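Long-range contacts in N-acetyl-L-2,4-diaminobutyric acid deacetylase (Ruegeria pomeroyi, PDB 6TWL), which probably removes the acetyl group from N-acetyl-L-2,4-diaminobutyric acid in a zinc-dependent step of ectoine breakdown: residues V42-A47 and T81-I86; G265-M270 and L282-W287. All coordinates share one frame; numbering follows the deposited sequence.

Contact 1: V42-A47 and T81-I86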
loop_
_atom_site.group_PDB
_atom_site.type_symbol
_atom_site.label_atom_id
_atom_site.label_comp_id
_atom_site.label_asym_id
_atom_site.label_seq_id
_atom_site.Cartn_x
_atom_site.Cartn_y
_atom_site.Cartn_z
ATOM N N VAL A 42 5.548 16.149 9.401
ATOM C CA VAL A 42 6.416 15.527 10.390
ATOM C C VAL A 42 5.915 15.916 11.771
ATOM O O VAL A 42 5.724 17.104 12.057
ATOM C CB VAL A 42 7.890 15.931 10.205
ATOM C CG1 VAL A 42 8.740 15.344 11.323
ATOM C CG2 VAL A 42 8.400 15.466 8.850
ATOM N N ILE A 43 5.688 14.915 12.615
ATOM C CA ILE A 43 5.289 15.112 14.002
ATOM C C ILE A 43 6.306 14.374 14.857
ATOM O O ILE A 43 6.379 13.139 14.817
ATOM C CB ILE A 43 3.867 14.606 14.268
ATOM C CG1 ILE A 43 2.886 15.299 13.325
ATOM C CG2 ILE A 43 3.475 14.836 15.720
ATOM C CD1 ILE A 43 1.493 14.779 13.434
ATOM N N LYS A 44 7.101 15.121 15.615
ATOM C CA LYS A 44 8.105 14.538 16.489
ATOM C C LYS A 44 7.937 15.096 17.892
ATOM O O LYS A 44 7.589 16.269 18.070
ATOM C CB LYS A 44 9.529 14.804 15.983
ATOM C CG LYS A 44 10.614 14.278 16.918
ATOM C CD LYS A 44 11.995 14.783 16.553
ATOM C CE LYS A 44 13.075 13.915 17.188
ATOM N NZ LYS A 44 13.358 12.689 16.384
ATOM N N ASN A 45 8.179 14.245 18.885
ATOM C CA ASN A 45 8.072 14.629 20.282
ATOM C C ASN A 45 8.805 13.594 21.118
ATOM O O ASN A 45 8.778 12.403 20.797
ATOM C CB ASN A 45 6.608 14.730 20.718
ATOM C CG ASN A 45 6.453 15.324 22.099
ATOM O OD1 ASN A 45 6.989 16.393 22.393
ATOM N ND2 ASN A 45 5.717 14.631 22.961
ATOM N N GLY A 46 9.457 14.055 22.182
ATOM C CA GLY A 46 10.174 13.182 23.086
ATOM C C GLY A 46 11.142 12.276 22.356
ATOM O O GLY A 46 11.771 12.653 21.361
ATOM N N ALA A 47 11.251 11.046 22.848
ATOM C CA ALA A 47 12.160 10.053 22.298
ATOM C C ALA A 47 11.390 8.809 21.883
ATOM O O ALA A 47 10.471 8.371 22.585
ATOM C CB ALA A 47 13.251 9.681 23.308
ATOM N N THR A 81 5.534 9.728 20.846
ATOM C CA THR A 81 6.803 9.450 21.514
ATOM C C THR A 81 7.695 8.819 20.452
ATOM O O THR A 81 7.650 7.605 20.229
ATOM C CB THR A 81 6.623 8.534 22.722
ATOM O OG1 THR A 81 5.883 7.368 22.334
ATOM C CG2 THR A 81 5.877 9.261 23.829
ATOM N N GLY A 82 8.497 9.649 19.794
ATOM C CA GLY A 82 9.204 9.236 18.601
ATOM C C GLY A 82 8.993 10.217 17.470
ATOM O O GLY A 82 9.060 11.431 17.685
ATOM N N ARG A 83 8.725 9.719 16.265
ATOM C CA ARG A 83 8.570 10.614 15.130
ATOM C C ARG A 83 7.739 9.942 14.046
ATOM O O ARG A 83 7.924 8.757 13.759
ATOM C CB ARG A 83 9.935 11.033 14.571
ATOM C CG ARG A 83 9.844 11.817 13.277
ATOM C CD ARG A 83 11.199 12.313 12.820
ATOM N NE ARG A 83 12.147 11.227 12.609
ATOM C CZ ARG A 83 13.354 11.390 12.079
ATOM N NH1 ARG A 83 13.753 12.595 11.698
ATOM N NH2 ARG A 83 14.159 10.347 11.925
ATOM N N LEU A 84 6.828 10.710 13.456
ATOM C CA LEU A 84 6.051 10.286 12.298
ATOM C C LEU A 84 6.441 11.135 11.096
ATOM O O LEU A 84 6.443 12.367 11.179
ATOM C CB LEU A 84 4.549 10.425 12.553
ATOM C CG LEU A 84 3.894 9.682 13.713
ATOM C CD1 LEU A 84 2.520 10.277 13.982
ATOM C CD2 LEU A 84 3.790 8.208 13.392
ATOM N N ILE A 85 6.767 10.481 9.987
ATOM C CA ILE A 85 6.975 11.154 8.710
ATOM C C ILE A 85 5.870 10.677 7.781
ATOM O O ILE A 85 5.846 9.508 7.374
ATOM C CB ILE A 85 8.367 10.881 8.127
ATOM C CG1 ILE A 85 9.444 11.209 9.161
ATOM C CG2 ILE A 85 8.585 11.708 6.867
ATOM C CD1 ILE A 85 10.856 10.906 8.698
ATOM N N ILE A 86 4.947 11.577 7.454
ATOM C CA ILE A 86 3.713 11.234 6.758
ATOM C C ILE A 86 3.771 11.817 5.356
ATOM O O ILE A 86 3.845 13.041 5.184
ATOM C CB ILE A 86 2.480 11.745 7.517
ATOM C CG1 ILE A 86 2.473 11.187 8.942
ATOM C CG2 ILE A 86 1.203 11.363 6.784
ATOM C CD1 ILE A 86 1.546 11.923 9.879
#
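Where both segments leave the sheet, T81 CB lies 3.9 Å from A47 O, and its OG1 is hydrogen-bonded to G236 O. The pairing proper starts at G82, which exchanges two backbone hydrogen bonds with N45; the one from G82 N to N45 O is 2.9 Å long and almost straight (178°). K44 CG, anti to its backbone N, packs 3.3 Å from G82 O. At R83 the pairing is non-hydrogen-bonded, and its CB and CG lie against the first carbons of K44. R83 bends at chi3 (59°), and K44 NZ, 4.2 Å from R83 NE, stands over the rim of one guanidinium face, with I85 CD1 over the other. R83 NE bonds T50 OG1 and NH1 bonds L12 O. An alanine in place of R83 would probably leave L12 O and T50 OG1 without these donors and open a gap between K44 and I85. L84 and I43 form the next hydrogen-bonded pair, with I43 O to L84 N at 2.8 Å. I85 packs on V42, CG2 to CG2 at 4.3 Å. This antiparallel pair lies in the large mixed sheet of the catalytic fold, where strand 82-87 runs parallel to 50-54 on its other edge. The bonds to L12 O and T50 OG1 fix the position of the guanidinium, and D15, which the K44 side chain touches, may ease the repulsion between K44 and R83.

Contact 2: G265-M270 and L282-W287; sequences GLFEMM and LLARVW
L266 and W287 start a ladder of antiparallel pairs that forms the centre of a four-stranded antiparallel sheet, with strand 297-300 beyond one partner and 315-316 beyond the other. The backbone bonds come in two reciprocal sets: L266 with W287, and E268 with R285, where E268 N to R285 O and R285 N to E268 O are both 2.7 Å. Past the last of these pairs, M270 N gives L283 O a further hydrogen bond of 2.8 Å. L283 and A284 both face Y299 in the neighbouring strand 297-300, a classic beta bulge.

Apolar contacts gather on the face that carries F267, M269, A284 and V286. The F267 ring swings along the strand, CG anti to the backbone N (chi1 -178°), and this brings CE1 to 3.6 Å from A284 CB. V286 CG2 meets the same ring at its edge, while H311 makes an edge-to-face contact with it and V322 of strand 321-326 adds a further apolar contact. V286 CG1 lies 3.6 Å from G265 CA, a spot where a CB on G265 would clash with it and with W287 O. The bent M269 chain brings CE to A284 CB.

The face of L266, E268, R285 and W287 is mixed. L266 and W287 touch there through their CB atoms. On the same side M270 CG packs 3.9 Å from L282 CD2, and the bent end of M270 puts CE over one face of the R285 guanidinium. E268 OE1 is at its edge, 4.1 Å from R285 NH1, a proximity of opposite charges that falls short of a salt bridge. The carboxylate instead grips the indole: the two planes are 26° apart, the side chains run alongside each other, and W287 NE1 gives E268 OE1 a 2.8 Å hydrogen bond that lies nearly in the ring plane.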
loop_
_atom_site.group_PDB
_atom_site.type_symbol
_atom_site.label_atom_id
_atom_site.label_comp_id
_atom_site.label_asym_id
_atom_site.label_seq_id
_atom_site.Cartn_x
_atom_site.Cartn_y
_atom_site.Cartn_z
ATOM N N GLY A 265 -14.898 -8.952 -23.072
ATOM C CA GLY A 265 -16.342 -9.047 -23.046
ATOM C C GLY A 265 -16.921 -8.372 -21.818
ATOM O O GLY A 265 -16.213 -7.732 -21.036
ATOM N N LEU A 266 -18.235 -8.525 -21.677
ATOM C CA LEU A 266 -18.944 -8.050 -20.497
ATOM C C LEU A 266 -18.726 -9.037 -19.356
ATOM O O LEU A 266 -18.891 -10.248 -19.529
ATOM C CB LEU A 266 -20.431 -7.875 -20.816
ATOM C CG LEU A 266 -21.430 -7.528 -19.713
ATOM C CD1 LEU A 266 -21.349 -6.053 -19.357
ATOM C CD2 LEU A 266 -22.840 -7.869 -20.179
ATOM N N PHE A 267 -18.344 -8.520 -18.193
ATOM C CA PHE A 267 -17.800 -9.331 -17.112
ATOM C C PHE A 267 -18.866 -9.566 -16.047
ATOM O O PHE A 267 -19.385 -8.608 -15.463
ATOM C CB PHE A 267 -16.573 -8.644 -16.514
ATOM C CG PHE A 267 -15.906 -9.421 -15.419
ATOM C CD1 PHE A 267 -15.150 -10.545 -15.708
ATOM C CD2 PHE A 267 -16.024 -9.017 -14.101
ATOM C CE1 PHE A 267 -14.531 -11.256 -14.700
ATOM C CE2 PHE A 267 -15.410 -9.725 -13.086
ATOM C CZ PHE A 267 -14.659 -10.846 -13.386
ATOM N N GLU A 268 -19.183 -10.836 -15.792
ATOM C CA GLU A 268 -20.166 -11.224 -14.778
ATOM C C GLU A 268 -19.480 -12.101 -13.738
ATOM O O GLU A 268 -19.204 -13.279 -13.988
ATOM C CB GLU A 268 -21.354 -11.958 -15.390
ATOM C CG GLU A 268 -22.278 -12.555 -14.334
ATOM C CD GLU A 268 -23.415 -13.359 -14.926
ATOM O OE1 GLU A 268 -23.350 -13.694 -16.128
ATOM O OE2 GLU A 268 -24.373 -13.657 -14.183
ATOM N N MET A 269 -19.209 -11.530 -12.571
ATOM C CA MET A 269 -18.634 -12.306 -11.483
ATOM C C MET A 269 -19.709 -13.137 -10.800
ATOM O O MET A 269 -20.804 -12.642 -10.524
ATOM C CB MET A 269 -17.959 -11.390 -10.476
ATOM C CG MET A 269 -17.483 -12.135 -9.256
ATOM S SD MET A 269 -15.823 -11.621 -8.836
ATOM C CE MET A 269 -14.817 -12.806 -9.723
ATOM N N MET A 270 -19.394 -14.399 -10.511
ATOM C CA MET A 270 -20.367 -15.301 -9.915
ATOM C C MET A 270 -20.218 -15.466 -8.403
ATOM O O MET A 270 -21.136 -16.004 -7.775
ATOM C CB MET A 270 -20.293 -16.676 -10.604
ATOM C CG MET A 270 -20.409 -16.642 -12.137
ATOM S SD MET A 270 -21.914 -15.848 -12.735
ATOM C CE MET A 270 -23.159 -16.925 -12.029
ATOM N N LEU A 282 -17.111 -22.143 -10.389
ATOM C CA LEU A 282 -17.183 -21.072 -11.374
ATOM C C LEU A 282 -16.964 -19.726 -10.692
ATOM O O LEU A 282 -17.710 -19.358 -9.778
ATOM C CB LEU A 282 -18.534 -21.105 -12.086
ATOM C CG LEU A 282 -18.710 -20.172 -13.281
ATOM C CD1 LEU A 282 -17.797 -20.609 -14.400
ATOM C CD2 LEU A 282 -20.158 -20.161 -13.745
ATOM N N LEU A 283 -15.938 -18.993 -11.132
ATOM C CA LEU A 283 -15.652 -17.670 -10.590
ATOM C C LEU A 283 -16.396 -16.563 -11.326
ATOM O O LEU A 283 -16.925 -15.645 -10.690
ATOM C CB LEU A 283 -14.150 -17.377 -10.650
ATOM C CG LEU A 283 -13.168 -18.193 -9.811
ATOM C CD1 LEU A 283 -11.749 -17.903 -10.274
ATOM C CD2 LEU A 283 -13.328 -17.876 -8.335
ATOM N N ALA A 284 -16.444 -16.629 -12.653
ATOM C CA ALA A 284 -16.934 -15.511 -13.443
ATOM C C ALA A 284 -17.298 -15.989 -14.839
ATOM O O ALA A 284 -16.831 -17.033 -15.304
ATOM C CB ALA A 284 -15.893 -14.388 -13.522
ATOM N N ARG A 285 -18.148 -15.203 -15.497
ATOM C CA ARG A 285 -18.490 -15.380 -16.899
ATOM C C ARG A 285 -18.149 -14.109 -17.661
ATOM O O ARG A 285 -18.270 -12.999 -17.135
ATOM C CB ARG A 285 -19.978 -15.694 -17.089
ATOM C CG ARG A 285 -20.392 -17.103 -16.726
ATOM C CD ARG A 285 -21.900 -17.251 -16.838
ATOM N NE ARG A 285 -22.373 -18.511 -16.276
ATOM C CZ ARG A 285 -23.556 -18.667 -15.693
ATOM N NH1 ARG A 285 -24.390 -17.640 -15.592
ATOM N NH2 ARG A 285 -23.906 -19.850 -15.206
ATOM N N VAL A 286 -17.730 -14.277 -18.911
ATOM C CA VAL A 286 -17.408 -13.160 -19.792
ATOM C C VAL A 286 -18.292 -13.281 -21.023
ATOM O O VAL A 286 -18.122 -14.203 -21.832
ATOM C CB VAL A 286 -15.923 -13.131 -20.171
ATOM C CG1 VAL A 286 -15.648 -11.986 -21.126
ATOM C CG2 VAL A 286 -15.070 -12.989 -18.923
ATOM N N TRP A 287 -19.235 -12.353 -21.169
ATOM C CA TRP A 287 -20.197 -12.406 -22.262
ATOM C C TRP A 287 -19.625 -11.736 -23.500
ATOM O O TRP A 287 -19.204 -10.575 -23.431
ATOM C CB TRP A 287 -21.503 -11.738 -21.860
ATOM C CG TRP A 287 -22.204 -12.530 -20.821
ATOM C CD1 TRP A 287 -22.033 -12.445 -19.472
ATOM C CD2 TRP A 287 -23.164 -13.567 -21.043
ATOM N NE1 TRP A 287 -22.841 -13.357 -18.837
ATOM C CE2 TRP A 287 -23.545 -14.059 -19.781
ATOM C CE3 TRP A 287 -23.743 -14.125 -22.188
ATOM C CZ2 TRP A 287 -24.471 -15.084 -19.632
ATOM C CZ3 TRP A 287 -24.673 -15.139 -22.035
ATOM C CH2 TRP A 287 -25.031 -15.605 -20.767
#

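Contact 1 and contact 2 show one principle, antiparallel pairing, at work in two separate sheets. Their centres are 48 Å apart and their nearest atoms about 33 Å, on opposite sides of the centre of the chain, and they follow one another in series along it. Neither reaches the metal site. The residues that bind zinc, which is absent from this apo chain, are H58 and E61 in the connection after strand 50-54, H144 just after 139-142, and E209 at the end of 204-209. Contact 1 thus shares a sheet with the strands leading to the metal site, though it lies away from the site itself, whereas 265-270 with 282-287 belongs to a different, smaller sheet.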